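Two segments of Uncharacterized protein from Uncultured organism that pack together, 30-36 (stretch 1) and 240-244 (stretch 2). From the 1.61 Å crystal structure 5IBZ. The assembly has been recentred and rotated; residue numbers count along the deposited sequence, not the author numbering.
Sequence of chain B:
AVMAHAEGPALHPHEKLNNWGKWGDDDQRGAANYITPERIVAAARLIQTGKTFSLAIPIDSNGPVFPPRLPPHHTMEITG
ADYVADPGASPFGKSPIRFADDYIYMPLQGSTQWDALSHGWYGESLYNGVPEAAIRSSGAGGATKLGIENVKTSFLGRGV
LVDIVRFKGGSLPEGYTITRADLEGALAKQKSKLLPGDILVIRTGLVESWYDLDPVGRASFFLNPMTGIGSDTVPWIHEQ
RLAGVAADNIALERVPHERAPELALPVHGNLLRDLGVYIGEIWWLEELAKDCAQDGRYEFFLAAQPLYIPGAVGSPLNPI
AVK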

# COMPACT_ATOMS: atom_id res chain seq x y z
N GLY B 30 20.66 4.22 -23.05
CA GLY B 30 20.13 5.17 -24.02
C GLY B 30 20.79 6.53 -23.94
O GLY B 30 22.02 6.65 -23.75
N ALA B 31 19.97 7.57 -24.04
CA ALA B 31 20.49 8.94 -24.15
C ALA B 31 21.13 9.43 -22.85
O ALA B 31 21.81 10.45 -22.84
N ALA B 32 20.96 8.69 -21.77
CA ALA B 32 21.73 8.99 -20.57
C ALA B 32 23.25 8.91 -20.85
O ALA B 32 24.05 9.56 -20.16
N ASN B 33 23.65 8.16 -21.87
CA ASN B 33 25.06 8.11 -22.22
C ASN B 33 25.64 9.42 -22.77
O ASN B 33 26.86 9.57 -22.86
N TYR B 34 24.77 10.37 -23.11
CA TYR B 34 25.21 11.70 -23.49
C TYR B 34 25.72 12.50 -22.28
O TYR B 34 26.44 13.47 -22.46
N ILE B 35 25.34 12.10 -21.06
CA ILE B 35 25.86 12.79 -19.88
C ILE B 35 27.19 12.13 -19.48
O ILE B 35 27.24 11.00 -18.99
N THR B 36 28.26 12.88 -19.70
CA THR B 36 29.62 12.40 -19.53
C THR B 36 30.25 13.13 -18.36
O THR B 36 29.76 14.20 -17.97
N GLN B 240 19.82 17.56 -31.03
CA GLN B 240 20.42 18.30 -29.92
C GLN B 240 21.09 17.38 -28.89
O GLN B 240 21.76 17.87 -27.97
N ARG B 241 20.96 16.08 -29.06
CA ARG B 241 21.62 15.09 -28.20
C ARG B 241 21.26 15.34 -26.74
O ARG B 241 22.09 15.22 -25.84
N LEU B 242 19.98 15.66 -26.51
CA LEU B 242 19.43 15.74 -25.16
C LEU B 242 19.35 14.37 -24.50
O LEU B 242 19.04 13.39 -25.15
N ALA B 243 19.59 14.32 -23.20
CA ALA B 243 19.48 13.07 -22.43
C ALA B 243 18.05 12.79 -21.99
O ALA B 243 17.66 11.63 -21.83
N GLY B 244 17.30 13.85 -21.74
CA GLY B 244 15.94 13.72 -21.24
C GLY B 244 15.19 15.00 -21.44
O GLY B 244 15.80 16.07 -21.56

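The most unusual feature of this contact is that an exposed arginine lays its aliphatic base, not its charged end, over the face of a buried tyrosine. Arg 241 CB lies 3.7 Å from the centroid of the Tyr 34 ring and only 11° off the ring normal, which places this carbon over the ring face and identifies a CH-pi contact. Arg 241 CG continues the overlap, 3.6 Å from Tyr 34 CZ. The contact falls at a helix end: Arg 241 is the first residue to leave the preceding helix, with phi/psi of 56/41° in a Schellman motif. Its CA-to-CB bond points sideways, and with chi1 at -71° (m), chi2 at -176° (t) and chi3 at -79° (m) the chain crosses the ring and then leads its guanidinium away from stretch 1.

Tyr 34 supplies the other half of the arrangement. Its CA-to-CB bond points toward stretch 2, and chi1 of -71° (m) with chi2 of -49° turns the ring so that one face meets Arg 241 while an edge approaches the following backbone. Tyr 34 CD2 is 3.3 Å from Arg 241 O and 3.7 Å from Leu 242 O, the latter lying near the ring plane. These are carbon-to-oxygen approaches, so the ring packs against the peptide groups without a conventional polar link. Its hydroxyl is hydrogen-bonded elsewhere in the structure.

Beyond the ring, the contact is made by small groups at short range. Ala 31 and Ala 243 set the register, with their CA atoms 4.6 Å apart. Ala 31 points toward stretch 2, and its CB comes 3.6 Å from Leu 242 O. Ala 243 projects sideways yet has 72 Å² covered by stretch 1, nearly the same as the 73 Å² of Tyr 34 covered by stretch 2. Its CB reaches to 3.5 Å from Ala 31 O, while its CA makes a CA-H...O contact with the same oxygen, Ala 243 CA to Ala 31 O being 3.5 Å with an angle of 130° at the hydrogen. That oxygen also accepts a hydrogen bond within its own stretch, from Tyr 34 N to Ala 31 O at 3.0 Å, part of the 3-10 segment spanning 31-34.

Ile 35 adds an apolar contact from just beyond this segment. Its CA-to-CB bond points sideways, but chi1 of -54° (m) and chi2 of 178° (t) extend the chain so that Ile 35 CD1 meets Ala 243 CB at 3.8 Å. Leu 242, also m,t, directs its side chain away and contributes through its backbone oxygen instead.

No hydrogen bonds cross between the stretches. Of the remaining polar side chains, Asn 33 and Gln 240 point away, and Thr 36, with chi1 of 64° (p), is out of reach and uses its side chain to cap the helix that follows. The 272 Å² buried in total therefore reflects close van der Waals packing, supplemented by the CH-pi and CA-H...O contacts.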

# COMPACT_ATOMS: atom_id res chain seq x y z
CB ALA B 31 19.39 9.89 -24.60
CB ALA B 32 21.33 8.05 -19.44
CB ASN B 33 25.28 6.98 -23.23
CG ASN B 33 25.04 5.61 -22.62
OD1 ASN B 33 25.51 5.30 -21.52
ND2 ASN B 33 24.28 4.78 -23.33
CB TYR B 34 24.10 12.49 -24.16
CG TYR B 34 23.68 12.07 -25.55
CD1 TYR B 34 24.60 11.84 -26.56
CD2 TYR B 34 22.33 11.96 -25.86
CE1 TYR B 34 24.18 11.48 -27.81
CE2 TYR B 34 21.90 11.60 -27.12
CZ TYR B 34 22.82 11.37 -28.09
OH TYR B 34 22.38 11.03 -29.36
CB ILE B 35 24.88 12.77 -18.70
CG1 ILE B 35 23.51 13.32 -19.14
CG2 ILE B 35 25.48 13.55 -17.55
CD1 ILE B 35 22.41 13.31 -18.06
CB THR B 36 30.46 12.66 -20.77
OG1 THR B 36 30.56 14.07 -20.96
CG2 THR B 36 29.82 12.02 -22.01
CB GLN B 240 19.36 19.17 -29.23
CG GLN B 240 18.82 20.30 -30.11
CD GLN B 240 19.88 21.31 -30.48
OE1 GLN B 240 20.73 21.67 -29.66
NE2 GLN B 240 19.86 21.78 -31.72
CB ARG B 241 23.13 15.10 -28.45
CG ARG B 241 23.48 14.50 -29.81
CD ARG B 241 25.00 14.41 -30.02
NE ARG B 241 25.58 15.69 -30.39
CZ ARG B 241 26.89 15.93 -30.50
NH1 ARG B 241 27.77 14.99 -30.22
NH2 ARG B 241 27.31 17.14 -30.87
CB LEU B 242 18.04 16.37 -25.19
CG LEU B 242 17.97 17.71 -25.90
CD1 LEU B 242 16.57 18.22 -25.94
CD2 LEU B 242 18.88 18.72 -25.23
CB ALA B 243 20.37 13.13 -21.21